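Local coordinates for protein scyllo-inositol 2-dehydrogenase (NADP(+)) IolW (Bacillus subtilis subsp. subtilis, PDB 3GDO) that catalyses the reversible NADPH-dependent reduction of scyllo-inosose to scyllo-inositol and cannot use NADH in place of NADPH, at residues 133-138 and 187-192; 141-146 and 239-244; 84-89 and 110-115. All coordinates share one frame; numbering follows the deposited sequence.

Contact 1 (133-138 and 187-192); sequences TIKKLI and LHLFGM
K135 and H188 meet through their polar ends: NZ of K135 donates a hydrogen bond to NE2 of H188 over 2.9 Å. The ammonium nitrogen lies in the plane of the ring, at its edge, so the acceptor is the ring nitrogen itself and not the pi face. With NE2 accepting, the imidazole is probably neutral here. The lysine chain bends at chi3 (65°), which places CE, also in the ring plane at the edge, 3.9 Å from NE2 of H188. Beside this polar pair lies an apolar patch. CD2 of L189 rests 3.8 Å from CD1 of I138 and 4.0 Å from the aliphatic CG of K135, while its other methyl, CD1, comes within 4.3 Å of CG2 of I134. A leucine suits the place because its forked end serves three neighbours at once, and a lysine suits the margin because its methylenes join the apolar patch while NZ reaches the histidine. An alanine in place of K135 would probably leave NE2 of H188 without this donor and open a gap beside CD2 of L189. Further out, I134 packs on F248, Y239 and I241 of the sheet, and the F190 ring meets Y149 edge-to-face. G191, with positive phi, ends helix 174-190. Two helices packed together against one face of a mixed sheet are characteristic of the C-terminal alpha/beta domain of Gfo/Idh/MocA oxidoreductases.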
loop_
_atom_site.group_PDB
_atom_site.type_symbol
_atom_site.label_atom_id
_atom_site.label_comp_id
_atom_site.label_asym_id
_atom_site.label_seq_id
_atom_site.Cartn_x
_atom_site.Cartn_y
_atom_site.Cartn_z
ATOM N N THR B 133 19.751 5.888 4.643
ATOM C CA THR B 133 19.142 6.526 5.821
ATOM C C THR B 133 18.415 5.496 6.694
ATOM O O THR B 133 18.677 5.420 7.897
ATOM C CB THR B 133 18.214 7.642 5.392
ATOM O OG1 THR B 133 18.936 8.517 4.518
ATOM C CG2 THR B 133 17.609 8.407 6.611
ATOM N N ILE B 134 17.526 4.712 6.080
ATOM C CA ILE B 134 16.918 3.521 6.707
ATOM C C ILE B 134 17.889 2.542 7.416
ATOM O O ILE B 134 17.657 2.154 8.582
ATOM C CB ILE B 134 16.024 2.759 5.695
ATOM C CG1 ILE B 134 14.757 3.584 5.349
ATOM C CG2 ILE B 134 15.663 1.333 6.205
ATOM C CD1 ILE B 134 14.170 3.239 3.895
ATOM N N LYS B 135 18.941 2.112 6.723
ATOM C CA LYS B 135 19.969 1.272 7.375
ATOM C C LYS B 135 20.617 1.974 8.588
ATOM O O LYS B 135 20.885 1.350 9.605
ATOM C CB LYS B 135 21.046 0.834 6.378
ATOM C CG LYS B 135 20.616 -0.361 5.540
ATOM C CD LYS B 135 21.687 -0.791 4.539
ATOM C CE LYS B 135 22.947 -1.307 5.242
ATOM N NZ LYS B 135 23.768 -2.074 4.293
ATOM N N LYS B 136 20.849 3.273 8.476
ATOM C CA LYS B 136 21.389 4.017 9.609
ATOM C C LYS B 136 20.399 4.070 10.804
ATOM O O LYS B 136 20.799 3.850 11.966
ATOM C CB LYS B 136 21.821 5.409 9.173
ATOM C CG LYS B 136 22.730 6.093 10.168
ATOM C CD LYS B 136 22.871 7.557 9.834
ATOM C CE LYS B 136 24.120 8.151 10.472
ATOM N NZ LYS B 136 23.878 9.594 10.767
ATOM N N LEU B 137 19.116 4.312 10.518
ATOM C CA LEU B 137 18.111 4.295 11.569
ATOM C C LEU B 137 17.986 2.921 12.207
ATOM O O LEU B 137 17.820 2.820 13.432
ATOM C CB LEU B 137 16.749 4.755 11.059
ATOM C CG LEU B 137 16.640 6.214 10.671
ATOM C CD1 LEU B 137 15.389 6.428 9.826
ATOM C CD2 LEU B 137 16.652 7.120 11.918
ATOM N N ILE B 138 18.059 1.869 11.399
ATOM C CA ILE B 138 17.948 0.526 11.937
ATOM C C ILE B 138 19.135 0.255 12.895
ATOM O O ILE B 138 18.935 -0.214 14.023
ATOM C CB ILE B 138 17.838 -0.548 10.817
ATOM C CG1 ILE B 138 16.454 -0.451 10.143
ATOM C CG2 ILE B 138 18.067 -1.978 11.382
ATOM C CD1 ILE B 138 16.271 -1.388 8.965
ATOM N N LEU B 187 15.343 -7.986 0.521
ATOM C CA LEU B 187 16.134 -9.202 0.804
ATOM C C LEU B 187 17.352 -8.812 1.639
ATOM O O LEU B 187 17.701 -9.502 2.584
ATOM C CB LEU B 187 16.562 -9.869 -0.476
ATOM C CG LEU B 187 15.401 -10.416 -1.332
ATOM C CD1 LEU B 187 15.971 -11.158 -2.499
ATOM C CD2 LEU B 187 14.431 -11.249 -0.561
ATOM N N HIS B 188 17.935 -7.664 1.326
ATOM C CA HIS B 188 19.121 -7.190 2.025
ATOM C C HIS B 188 18.797 -6.992 3.484
ATOM O O HIS B 188 19.586 -7.361 4.363
ATOM C CB HIS B 188 19.659 -5.886 1.416
ATOM C CG HIS B 188 20.976 -5.445 1.981
ATOM N ND1 HIS B 188 22.120 -6.223 1.914
ATOM C CD2 HIS B 188 21.332 -4.310 2.627
ATOM C CE1 HIS B 188 23.127 -5.568 2.468
ATOM N NE2 HIS B 188 22.676 -4.410 2.912
ATOM N N LEU B 189 17.639 -6.401 3.753
ATOM C CA LEU B 189 17.263 -6.105 5.135
ATOM C C LEU B 189 16.817 -7.324 5.932
ATOM O O LEU B 189 17.138 -7.411 7.084
ATOM C CB LEU B 189 16.182 -5.023 5.217
ATOM C CG LEU B 189 16.431 -3.565 4.844
ATOM C CD1 LEU B 189 15.128 -2.822 5.060
ATOM C CD2 LEU B 189 17.549 -2.929 5.678
ATOM N N PHE B 190 16.066 -8.257 5.341
ATOM C CA PHE B 190 15.377 -9.247 6.160
ATOM C C PHE B 190 15.581 -10.694 5.712
ATOM O O PHE B 190 14.952 -11.593 6.280
ATOM C CB PHE B 190 13.841 -8.993 6.172
ATOM C CG PHE B 190 13.438 -7.569 6.399
ATOM C CD1 PHE B 190 13.647 -6.946 7.641
ATOM C CD2 PHE B 190 12.800 -6.845 5.374
ATOM C CE1 PHE B 190 13.227 -5.590 7.848
ATOM C CE2 PHE B 190 12.385 -5.492 5.582
ATOM C CZ PHE B 190 12.586 -4.882 6.808
ATOM N N GLY B 191 16.415 -10.937 4.708
ATOM C CA GLY B 191 16.624 -12.309 4.206
ATOM C C GLY B 191 15.459 -12.767 3.356
ATOM O O GLY B 191 14.631 -11.955 2.925
ATOM N N MET B 192 15.373 -14.063 3.102
ATOM C CA MET B 192 14.341 -14.592 2.250
ATOM C C MET B 192 13.040 -14.735 3.025
ATOM O O MET B 192 13.062 -15.129 4.207
ATOM C CB MET B 192 14.758 -15.960 1.664
ATOM C CG MET B 192 15.771 -15.891 0.459
ATOM S SD MET B 192 15.182 -14.985 -1.011
ATOM C CE MET B 192 14.449 -16.292 -1.923
#

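Contact 2 (141-146 and 239-244); sequences GSLEDI and YQIHGK
The backbone of 141-146 comes close to G243 and K244, CA of I146 lying 3.8 Å from CA of G243, and the one clear hydrogen bond between the segments runs from N of K244 to O of E144 over 3.0 Å. G243 brings its CA to 3.2 Å from O of D145 in a CA-H...O contact. Glycine suits this place because a CB would clash with O of E144. Among the side chains, I146 and I241 carry the apolar part, crossing obliquely with CG2 of I146 at 3.7 Å from CG2 of I241. This I241 branch, set anti to the backbone N (CG1 at chi1 -49°), is also approached by CG1 and CD1 of I146. L143 adds a looser touch, its CD1 lying 4.4 Å from CG2 of I241. At the exposed margin E144 and K244 lie side by side and point the same way. NZ of K244 stands 3.5 Å from CB of E144, beside the carbon part of that chain, whereas the charges remain apart, with OE1 of E144 4.6 Å from NZ of K244. D145 crosses K244 at about a right angle, and its carboxylate forms a salt bridge with K221. Just after strand 239-243, O of K244 is hydrogen-bonded to OH of Y156 of the second subunit. I146 also packs on I138 of helix 129-139, and I241 on Y149 of strand 146-152. The loop thus carries the chain from helix 129-139, which ends in a Schellman motif at G141, into strand 146-152, the antiparallel neighbour of 239-243, whose other neighbour is strand 246-250.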
loop_
_atom_site.group_PDB
_atom_site.type_symbol
_atom_site.label_atom_id
_atom_site.label_comp_id
_atom_site.label_asym_id
_atom_site.label_seq_id
_atom_site.Cartn_x
_atom_site.Cartn_y
_atom_site.Cartn_z
ATOM N N GLY B 141 19.133 1.671 16.405
ATOM C CA GLY B 141 17.985 1.255 17.226
ATOM C C GLY B 141 16.693 2.085 17.152
ATOM O O GLY B 141 15.824 1.966 18.031
ATOM N N SER B 142 16.546 2.915 16.117
ATOM C CA SER B 142 15.394 3.829 16.034
ATOM C C SER B 142 14.234 3.234 15.217
ATOM O O SER B 142 13.211 3.903 14.997
ATOM C CB SER B 142 15.814 5.187 15.456
ATOM O OG SER B 142 16.966 5.705 16.122
ATOM N N LEU B 143 14.399 1.978 14.802
ATOM C CA LEU B 143 13.403 1.266 14.012
ATOM C C LEU B 143 13.406 -0.206 14.369
ATOM O O LEU B 143 13.628 -1.050 13.510
ATOM C CB LEU B 143 13.695 1.402 12.504
ATOM C CG LEU B 143 13.006 2.499 11.699
ATOM C CD1 LEU B 143 13.343 2.380 10.200
ATOM C CD2 LEU B 143 11.480 2.467 11.912
ATOM N N GLU B 144 13.146 -0.511 15.631
ATOM C CA GLU B 144 13.110 -1.893 16.153
ATOM C C GLU B 144 11.873 -2.723 15.801
ATOM O O GLU B 144 10.745 -2.189 15.739
ATOM C CB GLU B 144 13.240 -1.864 17.681
ATOM C CG GLU B 144 14.558 -1.260 18.184
ATOM C CD GLU B 144 15.726 -2.245 18.061
ATOM O OE1 GLU B 144 15.641 -3.357 18.641
ATOM O OE2 GLU B 144 16.728 -1.901 17.381
ATOM N N ASP B 145 12.100 -4.029 15.598
ATOM C CA ASP B 145 11.046 -5.014 15.407
ATOM C C ASP B 145 10.063 -4.477 14.357
ATOM O O ASP B 145 8.918 -4.146 14.666
ATOM C CB ASP B 145 10.339 -5.327 16.733
ATOM C CG ASP B 145 9.329 -6.498 16.617
ATOM O OD1 ASP B 145 9.564 -7.449 15.831
ATOM O OD2 ASP B 145 8.279 -6.478 17.314
ATOM N N ILE B 146 10.555 -4.342 13.138
ATOM C CA ILE B 146 9.753 -3.831 12.035
ATOM C C ILE B 146 8.666 -4.862 11.765
ATOM O O ILE B 146 8.963 -6.064 11.690
ATOM C CB ILE B 146 10.625 -3.555 10.796
ATOM C CG1 ILE B 146 11.469 -2.302 11.061
ATOM C CG2 ILE B 146 9.751 -3.387 9.547
ATOM C CD1 ILE B 146 12.694 -2.140 10.099
ATOM N N TYR B 239 8.657 4.984 0.941
ATOM C CA TYR B 239 8.742 4.080 2.109
ATOM C C TYR B 239 7.741 4.404 3.196
ATOM O O TYR B 239 7.600 5.547 3.613
ATOM C CB TYR B 239 10.150 4.087 2.770
ATOM C CG TYR B 239 11.251 3.697 1.799
ATOM C CD1 TYR B 239 11.568 2.345 1.591
ATOM C CD2 TYR B 239 11.910 4.654 1.051
ATOM C CE1 TYR B 239 12.546 1.967 0.684
ATOM C CE2 TYR B 239 12.883 4.281 0.125
ATOM C CZ TYR B 239 13.185 2.930 -0.054
ATOM O OH TYR B 239 14.142 2.544 -0.978
ATOM N N GLN B 240 7.104 3.361 3.695
ATOM C CA GLN B 240 6.354 3.426 4.926
ATOM C C GLN B 240 6.751 2.213 5.728
ATOM O O GLN B 240 6.439 1.035 5.356
ATOM C CB GLN B 240 4.828 3.415 4.665
ATOM C CG GLN B 240 4.335 4.570 3.784
ATOM C CD GLN B 240 2.873 4.421 3.325
ATOM O OE1 GLN B 240 1.944 4.519 4.116
ATOM N NE2 GLN B 240 2.682 4.215 2.023
ATOM N N ILE B 241 7.417 2.483 6.848
ATOM C CA ILE B 241 7.955 1.405 7.664
ATOM C C ILE B 241 7.503 1.518 9.116
ATOM O O ILE B 241 7.771 2.545 9.756
ATOM C CB ILE B 241 9.503 1.403 7.630
ATOM C CG1 ILE B 241 10.041 1.483 6.199
ATOM C CG2 ILE B 241 10.039 0.142 8.349
ATOM C CD1 ILE B 241 11.574 1.690 6.126
ATOM N N HIS B 242 6.873 0.466 9.634
ATOM C CA HIS B 242 6.304 0.465 10.990
ATOM C C HIS B 242 6.941 -0.603 11.850
ATOM O O HIS B 242 6.937 -1.803 11.480
ATOM C CB HIS B 242 4.779 0.253 10.961
ATOM C CG HIS B 242 4.086 1.128 9.966
ATOM N ND1 HIS B 242 4.209 2.500 9.987
ATOM C CD2 HIS B 242 3.267 0.830 8.918
ATOM C CE1 HIS B 242 3.532 3.013 8.967
ATOM N NE2 HIS B 242 2.965 2.021 8.293
ATOM N N GLY B 243 7.481 -0.176 12.991
ATOM C CA GLY B 243 8.051 -1.093 14.004
ATOM C C GLY B 243 7.340 -1.015 15.354
ATOM O O GLY B 243 6.302 -0.346 15.472
ATOM N N LYS B 244 7.890 -1.647 16.396
ATOM C CA LYS B 244 7.169 -1.655 17.699
ATOM C C LYS B 244 6.830 -0.279 18.275
ATOM O O LYS B 244 5.772 -0.123 18.873
ATOM C CB LYS B 244 7.802 -2.588 18.764
ATOM C CG LYS B 244 9.203 -2.235 19.282
ATOM C CD LYS B 244 9.331 -2.720 20.739
ATOM C CE LYS B 244 10.758 -3.106 21.177
ATOM N NZ LYS B 244 11.784 -2.090 20.815
#

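Contact 3 (84-89 and 110-115); sequences ACIQAG and RAADEK
Apolar packing between I86 and the alanines A111 and A112 makes up the middle of this contact. CG2 of I86, the branch lying anti to the backbone N, presses on the main chain of the partner helix, 3.6 Å from both C of A111 and N of A112. The same methyl is 4.1 Å from CB of A111, and CD1 of I86 lies 4.3 Å from CB of A112. Alanine suits both positions: its single methyl lets the beta-branched isoleucine come right up to the helix backbone, and the CA atoms of I86 and A112 are only 5.9 Å apart. Second, a lysine chain meets main chain. CG of K115, anti to the backbone N (chi1 -163°), lies 3.6 Å from O of I86; the chain then bends at chi2, and CE passes O of Q87. The polar contribution is slight, a weak hydrogen bond of 3.4 Å from NZ of K115 to O of Q87. Lysine fits this exposed margin, where its methylenes touch the main chain of the last turn and its ammonium group meets a carbonyl there. Helix 78-87 closes in a Schellman motif, G89 having positive phi and its N bonding O of I86. V117 packs on both I86 and A112. Helices 78-87 and 102-115, which precede parallel strands 91-95 and 119-122, pack here as neighbours in a Rossmann fold, the dinucleotide-binding type of domain, here for NADP(H).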
loop_
_atom_site.group_PDB
_atom_site.type_symbol
_atom_site.label_atom_id
_atom_site.label_comp_id
_atom_site.label_asym_id
_atom_site.label_seq_id
_atom_site.Cartn_x
_atom_site.Cartn_y
_atom_site.Cartn_z
ATOM N N ALA B 84 31.194 -16.042 -21.476
ATOM C CA ALA B 84 32.432 -15.855 -22.215
ATOM C C ALA B 84 33.488 -15.179 -21.359
ATOM O O ALA B 84 34.661 -15.555 -21.399
ATOM C CB ALA B 84 32.173 -15.039 -23.468
ATOM N N CYS B 85 33.090 -14.189 -20.565
ATOM C CA CYS B 85 34.067 -13.519 -19.702
ATOM C C CYS B 85 34.537 -14.433 -18.590
ATOM O O CYS B 85 35.738 -14.460 -18.251
ATOM C CB CYS B 85 33.493 -12.257 -19.095
ATOM S SG CYS B 85 33.247 -10.957 -20.295
ATOM N N ILE B 86 33.584 -15.161 -18.010
ATOM C CA ILE B 86 33.888 -16.129 -16.976
ATOM C C ILE B 86 34.834 -17.203 -17.550
ATOM O O ILE B 86 35.865 -17.470 -16.960
ATOM C CB ILE B 86 32.619 -16.758 -16.356
ATOM C CG1 ILE B 86 31.836 -15.732 -15.530
ATOM C CG2 ILE B 86 32.976 -17.924 -15.408
ATOM C CD1 ILE B 86 30.405 -16.186 -15.251
ATOM N N GLN B 87 34.495 -17.781 -18.704
ATOM C CA GLN B 87 35.359 -18.779 -19.345
ATOM C C GLN B 87 36.779 -18.242 -19.564
ATOM O O GLN B 87 37.725 -18.990 -19.482
ATOM C CB GLN B 87 34.805 -19.265 -20.688
ATOM C CG GLN B 87 33.403 -19.886 -20.683
ATOM C CD GLN B 87 33.234 -21.127 -19.815
ATOM O OE1 GLN B 87 34.113 -21.502 -19.015
ATOM N NE2 GLN B 87 32.069 -21.773 -19.963
ATOM N N ALA B 88 36.924 -16.948 -19.811
ATOM C CA ALA B 88 38.235 -16.369 -20.083
ATOM C C ALA B 88 38.977 -15.947 -18.818
ATOM O O ALA B 88 40.069 -15.355 -18.888
ATOM C CB ALA B 88 38.103 -15.193 -21.043
ATOM N N GLY B 89 38.393 -16.250 -17.657
ATOM C CA GLY B 89 39.071 -15.998 -16.397
ATOM C C GLY B 89 38.983 -14.552 -15.955
ATOM O O GLY B 89 39.824 -14.091 -15.172
ATOM N N ARG B 110 27.904 -21.089 -10.864
ATOM C CA ARG B 110 28.688 -22.319 -10.728
ATOM C C ARG B 110 29.918 -22.241 -11.636
ATOM O O ARG B 110 31.017 -22.580 -11.206
ATOM C CB ARG B 110 27.838 -23.563 -10.968
ATOM C CG ARG B 110 27.272 -24.093 -9.665
ATOM C CD ARG B 110 26.418 -25.331 -9.880
ATOM N NE ARG B 110 25.044 -24.991 -10.246
ATOM C CZ ARG B 110 24.549 -25.013 -11.487
ATOM N NH1 ARG B 110 23.273 -24.695 -11.690
ATOM N NH2 ARG B 110 25.318 -25.355 -12.521
ATOM N N ALA B 111 29.737 -21.711 -12.849
ATOM C CA ALA B 111 30.848 -21.495 -13.754
ATOM C C ALA B 111 31.913 -20.552 -13.166
ATOM O O ALA B 111 33.113 -20.848 -13.287
ATOM C CB ALA B 111 30.356 -21.042 -15.102
ATOM N N ALA B 112 31.496 -19.458 -12.508
ATOM C CA ALA B 112 32.432 -18.529 -11.823
ATOM C C ALA B 112 33.175 -19.145 -10.637
ATOM O O ALA B 112 34.371 -18.895 -10.441
ATOM C CB ALA B 112 31.719 -17.254 -11.349
ATOM N N ASP B 113 32.440 -19.887 -9.814
ATOM C CA ASP B 113 33.019 -20.647 -8.701
ATOM C C ASP B 113 34.014 -21.703 -9.235
ATOM O O ASP B 113 35.133 -21.776 -8.772
ATOM C CB ASP B 113 31.923 -21.335 -7.886
ATOM C CG ASP B 113 31.092 -20.359 -7.026
ATOM O OD1 ASP B 113 31.594 -19.284 -6.616
ATOM O OD2 ASP B 113 29.924 -20.705 -6.729
ATOM N N GLU B 114 33.589 -22.480 -10.228
ATOM C CA GLU B 114 34.436 -23.454 -10.909
ATOM C C GLU B 114 35.723 -22.822 -11.401
ATOM O O GLU B 114 36.748 -23.475 -11.427
ATOM C CB GLU B 114 33.714 -24.036 -12.129
ATOM C CG GLU B 114 32.854 -25.289 -11.876
ATOM C CD GLU B 114 33.645 -26.569 -12.093
ATOM O OE1 GLU B 114 33.686 -27.420 -11.160
ATOM O OE2 GLU B 114 34.248 -26.707 -13.193
ATOM N N LYS B 115 35.669 -21.551 -11.792
ATOM C CA LYS B 115 36.781 -20.913 -12.488
ATOM C C LYS B 115 37.597 -19.971 -11.606
ATOM O O LYS B 115 38.633 -19.476 -12.027
ATOM C CB LYS B 115 36.266 -20.204 -13.743
ATOM C CG LYS B 115 37.329 -19.852 -14.735
ATOM C CD LYS B 115 37.567 -20.995 -15.724
ATOM C CE LYS B 115 38.717 -20.662 -16.654
ATOM N NZ LYS B 115 38.760 -21.680 -17.749
#

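Contacts 1 and 2 belong together, their centres about 10 Å apart within the C-terminal alpha/beta domain. They share helix 129-139 and the chain leading out of it: L137 O probably accepts a hydrogen bond from S142 N, and the two contacts also touch through apolar packing. Contact 1 is a surface contact of two helices, combining a lysine-histidine bond with leucine-isoleucine packing. Contact 2 is partly buried and depends more on backbone, as suits a loop meeting an inner strand of the sheet near the second subunit. Contact 3, also partly buried, lies in the Rossmann domain, its centre about 41 Å from that of contact 2, and relies on alanine-isoleucine packing with little polar help.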